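Local coordinates for protein C-type lectin domain family 4 member F (Mus musculus, PDB 6JJJ) that acts as a Kupffer cell receptor that binds galactose and fucose through its C-type lectin domain and could take part in endocytosis, at residues G83-G88 and E126-V131; K107-K112 and Q133-M138. All coordinates share one frame; numbering follows the deposited sequence.

Contact 1: G83-G88 and E126-V131; sequences GLTDQG and EDCVHV. With CA (calcium ion), chain G; CA (calcium ion), chain H.
Asp86 and Asp127 send their carboxylates from opposite segments to one calcium ion, crossing at about a right angle with the two planes 69° apart. Asp86 grips with both oxygens, OD1 and OD2 each 2.3 Å from the calcium. Its CB does not point straight across, but CG, between the backbone N and the carbonyl carbon (chi1 67°), turns back, and the end of the side chain comes nearer the other segment. Asp127 gives one oxygen, OD1, at 2.3 Å from the same ion. Asp86 OD1 and Asp127 OD1 lie 2.8 Å apart as fellow ligands, a closeness of two anionic groups that the cation probably offsets. The backbone O of Glu126 joins them at 2.4 Å from the metal, and Glu90 and Asn117 complete the shell.

The side chain of Glu126 runs away from this ion, extended beyond CG, and places OE1 2.2 Å from a second calcium; OE1 also accepts a hydrogen bond from Trp118 N. One residue thus serves two metals, by backbone and by side chain. Thr85 OG1 donates to Asp127 O, although the modelled length of that bond is doubtful, and it takes a weak bond from Gln87 N. Gln87 CB rests 4.3 Å from Asp127 CB, and Gln12 of the second subunit packs on both residues.

At the other end, Leu84 and Val129 lie side by side and point the same way, Leu84 CB 3.7 Å from Val129 CG2; Trp110 and Trp135 also border this apolar pair. The segments run roughly antiparallel. Asp127 and Cys128 form a classic beta bulge opposite Met138, and Cys128 is tied to Cys140 by a disulfide. The arrangement is that of the calcium-bearing end of the long-loop region in the C-type lectin fold.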
loop_
_atom_site.group_PDB
_atom_site.type_symbol
_atom_site.label_atom_id
_atom_site.label_comp_id
_atom_site.label_asym_id
_atom_site.label_seq_id
_atom_site.Cartn_x
_atom_site.Cartn_y
_atom_site.Cartn_z
ATOM N N GLY A 83 24.960 -2.067 2.216
ATOM C CA GLY A 83 25.517 -3.260 2.823
ATOM C C GLY A 83 26.891 -3.687 2.354
ATOM O O GLY A 83 27.194 -4.885 2.348
ATOM N N LEU A 84 27.731 -2.735 1.965
ATOM C CA LEU A 84 29.094 -3.023 1.540
ATOM C C LEU A 84 30.082 -2.628 2.630
ATOM O O LEU A 84 29.847 -1.687 3.394
ATOM C CB LEU A 84 29.427 -2.280 0.245
ATOM C CG LEU A 84 30.552 -2.868 -0.610
ATOM C CD1 LEU A 84 30.228 -4.290 -1.038
ATOM C CD2 LEU A 84 30.816 -1.988 -1.827
ATOM N N THR A 85 31.184 -3.372 2.709
ATOM C CA THR A 85 32.212 -3.085 3.701
ATOM C C THR A 85 33.427 -3.975 3.472
ATOM O O THR A 85 33.302 -5.126 3.046
ATOM C CB THR A 85 31.680 -3.287 5.130
ATOM O OG1 THR A 85 32.758 -3.164 6.069
ATOM C CG2 THR A 85 31.031 -4.660 5.276
ATOM N N ASP A 86 34.600 -3.426 3.787
ATOM C CA ASP A 86 35.872 -4.141 3.767
ATOM C C ASP A 86 36.415 -4.212 5.190
ATOM O O ASP A 86 37.613 -4.096 5.440
ATOM C CB ASP A 86 36.876 -3.479 2.823
ATOM C CG ASP A 86 37.325 -2.112 3.297
ATOM O OD1 ASP A 86 36.779 -1.613 4.302
ATOM O OD2 ASP A 86 38.230 -1.531 2.656
ATOM N N GLN A 87 35.511 -4.385 6.144
ATOM C CA GLN A 87 35.836 -4.437 7.562
ATOM C C GLN A 87 36.718 -5.613 7.926
ATOM O O GLN A 87 37.917 -5.411 8.126
ATOM C CB GLN A 87 34.523 -4.455 8.327
ATOM C CG GLN A 87 34.598 -4.521 9.819
ATOM C CD GLN A 87 33.211 -4.470 10.425
ATOM O OE1 GLN A 87 32.877 -3.530 11.138
ATOM N NE2 GLN A 87 32.385 -5.454 10.107
ATOM N N GLY A 88 36.217 -6.833 7.746
ATOM C CA GLY A 88 36.967 -8.017 8.131
ATOM C C GLY A 88 38.420 -7.924 7.708
ATOM O O GLY A 88 39.309 -8.083 8.541
ATOM N N GLU A 126 37.932 4.105 6.898
ATOM C CA GLU A 126 36.626 4.016 6.246
ATOM C C GLU A 126 36.387 2.586 5.780
ATOM O O GLU A 126 37.085 2.096 4.884
ATOM C CB GLU A 126 36.541 4.997 5.077
ATOM C CG GLU A 126 36.654 6.458 5.493
ATOM C CD GLU A 126 36.405 7.405 4.344
ATOM O OE1 GLU A 126 36.790 7.063 3.208
ATOM O OE2 GLU A 126 35.823 8.484 4.574
ATOM N N ASP A 127 35.404 1.914 6.396
ATOM C CA ASP A 127 35.081 0.529 6.068
ATOM C C ASP A 127 33.590 0.324 5.812
ATOM O O ASP A 127 33.108 -0.812 5.871
ATOM C CB ASP A 127 35.539 -0.415 7.181
ATOM C CG ASP A 127 37.024 -0.353 7.418
ATOM O OD1 ASP A 127 37.767 -0.113 6.446
ATOM O OD2 ASP A 127 37.451 -0.555 8.573
ATOM N N CYS A 128 32.848 1.391 5.535
ATOM C CA CYS A 128 31.420 1.295 5.274
ATOM C C CYS A 128 31.075 2.239 4.135
ATOM O O CYS A 128 31.711 3.282 3.960
ATOM C CB CYS A 128 30.593 1.624 6.525
ATOM S SG CYS A 128 30.712 0.362 7.829
ATOM N N VAL A 129 30.076 1.850 3.345
ATOM C CA VAL A 129 29.738 2.538 2.106
ATOM C C VAL A 129 28.345 3.140 2.210
ATOM O O VAL A 129 27.407 2.480 2.665
ATOM C CB VAL A 129 29.818 1.582 0.897
ATOM C CG1 VAL A 129 29.448 2.307 -0.384
ATOM C CG2 VAL A 129 31.203 0.961 0.800
ATOM N N HIS A 130 28.211 4.390 1.770
ATOM C CA HIS A 130 26.913 5.030 1.595
ATOM C C HIS A 130 26.820 5.549 0.163
ATOM O O HIS A 130 27.788 5.494 -0.603
ATOM C CB HIS A 130 26.692 6.153 2.619
ATOM C CG HIS A 130 27.719 7.242 2.571
ATOM N ND1 HIS A 130 27.986 8.053 3.653
ATOM C CD2 HIS A 130 28.537 7.662 1.578
ATOM C CE1 HIS A 130 28.927 8.921 3.330
ATOM N NE2 HIS A 130 29.278 8.707 2.076
ATOM N N VAL A 131 25.648 6.070 -0.199
ATOM C CA VAL A 131 25.390 6.508 -1.569
ATOM C C VAL A 131 24.689 7.859 -1.552
ATOM O O VAL A 131 23.676 8.029 -0.865
ATOM C CB VAL A 131 24.527 5.484 -2.336
ATOM C CG1 VAL A 131 24.396 5.873 -3.801
ATOM C CG2 VAL A 131 25.103 4.084 -2.188
HETATM CA CA CA G . 38.225 0.139 4.223
HETATM CA CA CA H . 35.844 8.264 1.594
HETATM O O HOH W 1 35.974 10.533 1.356
#

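Contact 2: K107-K112 and Q133-M138; sequences KGFWGK and QQWNDM. With CA (calcium ion), chain H.
Trp135 reaches between Phe109 and Trp110, and each atom of its side chain has a neighbour on the loop 107-112. CB comes first, sitting over a face of Trp110, 4.2 Å from the centroid of its six-membered ring in a CH-pi contact. CG, anti to the carbonyl carbon (chi1 -60°), and CD1 run past Phe109 O. Phe109 CB stands over the face of the five-membered ring in a second CH-pi contact, 3.8 Å from Trp135 CE2, with CD2 and NE1 of the indole close by. The benzo rim then divides its contacts. CE3 approaches the face of Trp110, 3.5 Å from CE2 of that residue, with CZ3 following beside it, an edge-to-face pair with planes at 79°. On the other flank CZ2 meets Phe109 CD2 at 3.8 Å, the two rings oblique at 49°, and CH2 lies slightly farther from the same atom.

Trp135, Asn136 and Asp137 make up the WND motif of C-type lectins, in which the indole enters the core while the next two residues bind calcium. Asn136 OD1 is 2.5 Å from the ion; Asp137 is bound through its backbone O at 2.6 Å and, more loosely, through OD1 at 2.8 Å. Asp116, Glu126 and a water complete the shell, and Asp137 OD2 is held by Asn117 N. Gln114, Pro115 and Asp116 nearby form a QPD sequence, the signature of galactose-type members of the family.

The loop is joined to segment 133-138 by a single bridge at Trp110 and Trp135, in which Trp135 N donates to Phe109 O and Gly111 N makes a weak bond to Trp135 O, 3.3 Å away. Farther out, Phe109 touches Gln65 and Gln68 of helix 65-75, while the indole of Trp110 also meets the ring of Trp93.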
loop_
_atom_site.group_PDB
_atom_site.type_symbol
_atom_site.label_atom_id
_atom_site.label_comp_id
_atom_site.label_asym_id
_atom_site.label_seq_id
_atom_site.Cartn_x
_atom_site.Cartn_y
_atom_site.Cartn_z
ATOM N N LYS A 107 32.057 -1.078 -10.223
ATOM C CA LYS A 107 32.864 -0.002 -10.732
ATOM C C LYS A 107 31.991 1.006 -11.386
ATOM O O LYS A 107 30.860 0.755 -11.661
ATOM C CB LYS A 107 33.861 -0.530 -11.732
ATOM N N GLY A 108 32.513 2.172 -11.604
ATOM C CA GLY A 108 31.709 3.250 -12.148
ATOM C C GLY A 108 30.775 3.785 -11.089
ATOM O O GLY A 108 30.520 4.989 -11.023
ATOM N N PHE A 109 30.269 2.890 -10.236
ATOM C CA PHE A 109 29.420 3.302 -9.129
ATOM C C PHE A 109 30.211 4.026 -8.048
ATOM O O PHE A 109 29.610 4.687 -7.196
ATOM C CB PHE A 109 28.722 2.087 -8.514
ATOM C CG PHE A 109 27.865 1.323 -9.483
ATOM C CD1 PHE A 109 27.251 1.959 -10.550
ATOM C CD2 PHE A 109 27.662 -0.037 -9.313
ATOM C CE1 PHE A 109 26.465 1.248 -11.440
ATOM C CE2 PHE A 109 26.873 -0.751 -10.193
ATOM C CZ PHE A 109 26.273 -0.109 -11.257
ATOM N N TRP A 110 31.535 3.903 -8.052
ATOM C CA TRP A 110 32.360 4.624 -7.099
ATOM C C TRP A 110 32.643 6.038 -7.599
ATOM O O TRP A 110 32.575 6.329 -8.797
ATOM C CB TRP A 110 33.692 3.910 -6.864
ATOM C CG TRP A 110 33.594 2.514 -6.345
ATOM C CD1 TRP A 110 33.549 1.366 -7.079
ATOM C CD2 TRP A 110 33.560 2.114 -4.969
ATOM N NE1 TRP A 110 33.480 0.274 -6.246
ATOM C CE2 TRP A 110 33.485 0.707 -4.946
ATOM C CE3 TRP A 110 33.582 2.810 -3.756
ATOM C CZ2 TRP A 110 33.428 -0.018 -3.757
ATOM C CZ3 TRP A 110 33.525 2.089 -2.577
ATOM C CH2 TRP A 110 33.449 0.691 -2.586
ATOM N N GLY A 111 32.977 6.921 -6.659
ATOM C CA GLY A 111 33.404 8.262 -7.005
ATOM C C GLY A 111 34.565 8.258 -7.978
ATOM O O GLY A 111 35.148 7.202 -8.244
ATOM N N LYS A 112 34.910 9.431 -8.519
ATOM C CA LYS A 112 35.972 9.498 -9.517
ATOM C C LYS A 112 37.278 8.921 -8.980
ATOM O O LYS A 112 38.045 8.303 -9.727
ATOM C CB LYS A 112 36.172 10.944 -9.970
ATOM C CG LYS A 112 35.013 11.514 -10.769
ATOM C CD LYS A 112 35.347 12.896 -11.315
ATOM C CE LYS A 112 34.221 13.449 -12.174
ATOM N NZ LYS A 112 34.577 14.778 -12.745
ATOM N N GLN A 133 25.204 9.982 -5.013
ATOM C CA GLN A 133 25.034 9.658 -6.422
ATOM C C GLN A 133 26.008 8.591 -6.894
ATOM O O GLN A 133 25.799 8.021 -7.969
ATOM C CB GLN A 133 25.205 10.901 -7.307
ATOM C CG GLN A 133 23.926 11.676 -7.524
ATOM C CD GLN A 133 23.959 12.482 -8.811
ATOM O OE1 GLN A 133 24.959 12.485 -9.531
ATOM N NE2 GLN A 133 22.835 13.107 -9.144
ATOM N N GLN A 134 27.058 8.308 -6.129
ATOM C CA GLN A 134 27.975 7.214 -6.397
ATOM C C GLN A 134 28.550 6.817 -5.044
ATOM O O GLN A 134 28.550 7.607 -4.097
ATOM C CB GLN A 134 29.060 7.628 -7.398
ATOM C CG GLN A 134 28.519 7.918 -8.814
ATOM C CD GLN A 134 29.587 7.801 -9.885
ATOM O OE1 GLN A 134 30.744 8.146 -9.657
ATOM N NE2 GLN A 134 29.184 7.398 -11.087
ATOM N N TRP A 135 29.030 5.583 -4.952
ATOM C CA TRP A 135 29.441 5.056 -3.661
ATOM C C TRP A 135 30.593 5.865 -3.073
ATOM O O TRP A 135 31.357 6.519 -3.784
ATOM C CB TRP A 135 29.869 3.598 -3.785
ATOM C CG TRP A 135 28.807 2.705 -4.295
ATOM C CD1 TRP A 135 27.500 3.024 -4.511
ATOM C CD2 TRP A 135 28.951 1.329 -4.654
ATOM N NE1 TRP A 135 26.820 1.932 -4.987
ATOM C CE2 TRP A 135 27.689 0.877 -5.083
ATOM C CE3 TRP A 135 30.026 0.436 -4.656
ATOM C CZ2 TRP A 135 27.472 -0.430 -5.508
ATOM C CZ3 TRP A 135 29.810 -0.860 -5.080
ATOM C CH2 TRP A 135 28.542 -1.282 -5.499
ATOM N N ASN A 136 30.704 5.819 -1.747
ATOM C CA ASN A 136 31.855 6.374 -1.048
ATOM C C ASN A 136 32.046 5.585 0.238
ATOM O O ASN A 136 31.098 5.431 1.014
ATOM C CB ASN A 136 31.671 7.862 -0.728
ATOM C CG ASN A 136 32.740 8.388 0.216
ATOM O OD1 ASN A 136 33.914 8.032 0.103
ATOM N ND2 ASN A 136 32.334 9.236 1.157
ATOM N N ASP A 137 33.250 5.059 0.451
ATOM C CA ASP A 137 33.543 4.403 1.719
ATOM C C ASP A 137 33.655 5.459 2.816
ATOM O O ASP A 137 34.122 6.578 2.582
ATOM C CB ASP A 137 34.814 3.557 1.622
ATOM C CG ASP A 137 36.074 4.377 1.468
ATOM O OD1 ASP A 137 36.006 5.530 0.998
ATOM O OD2 ASP A 137 37.146 3.841 1.820
ATOM N N MET A 138 33.196 5.109 4.015
ATOM C CA MET A 138 32.986 6.092 5.067
ATOM C C MET A 138 33.271 5.455 6.418
ATOM O O MET A 138 33.267 4.231 6.564
ATOM C CB MET A 138 31.549 6.638 5.010
ATOM C CG MET A 138 31.209 7.666 6.062
ATOM S SD MET A 138 32.265 9.125 5.914
ATOM C CE MET A 138 31.872 9.984 7.433
HETATM CA CA CA H . 35.844 8.264 1.594
HETATM O O HOH W 1 35.974 10.533 1.356
#

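The two contacts have centres about 11 Å apart and meet in one antiparallel sheet, ordered 94-95, 80-85, 128-131, 135-138. Along the chain their segments alternate: 83-88, 107-112, 126-131, 133-138. Contact 1 joins the two inner strands of that order, whereas contact 2 fastens the long loop after strand 94-95 to the edge strand. The hairpin of 128-131 and 135-138 connects them through backbone bonding, with His130 O 3.1 Å from Asn136 N. They also share one calcium ion and its water. Strands and long loop are thus assembled round two neighbouring calcium sites, the shared one probably corresponding to the principal sugar-binding site, as in related lectins.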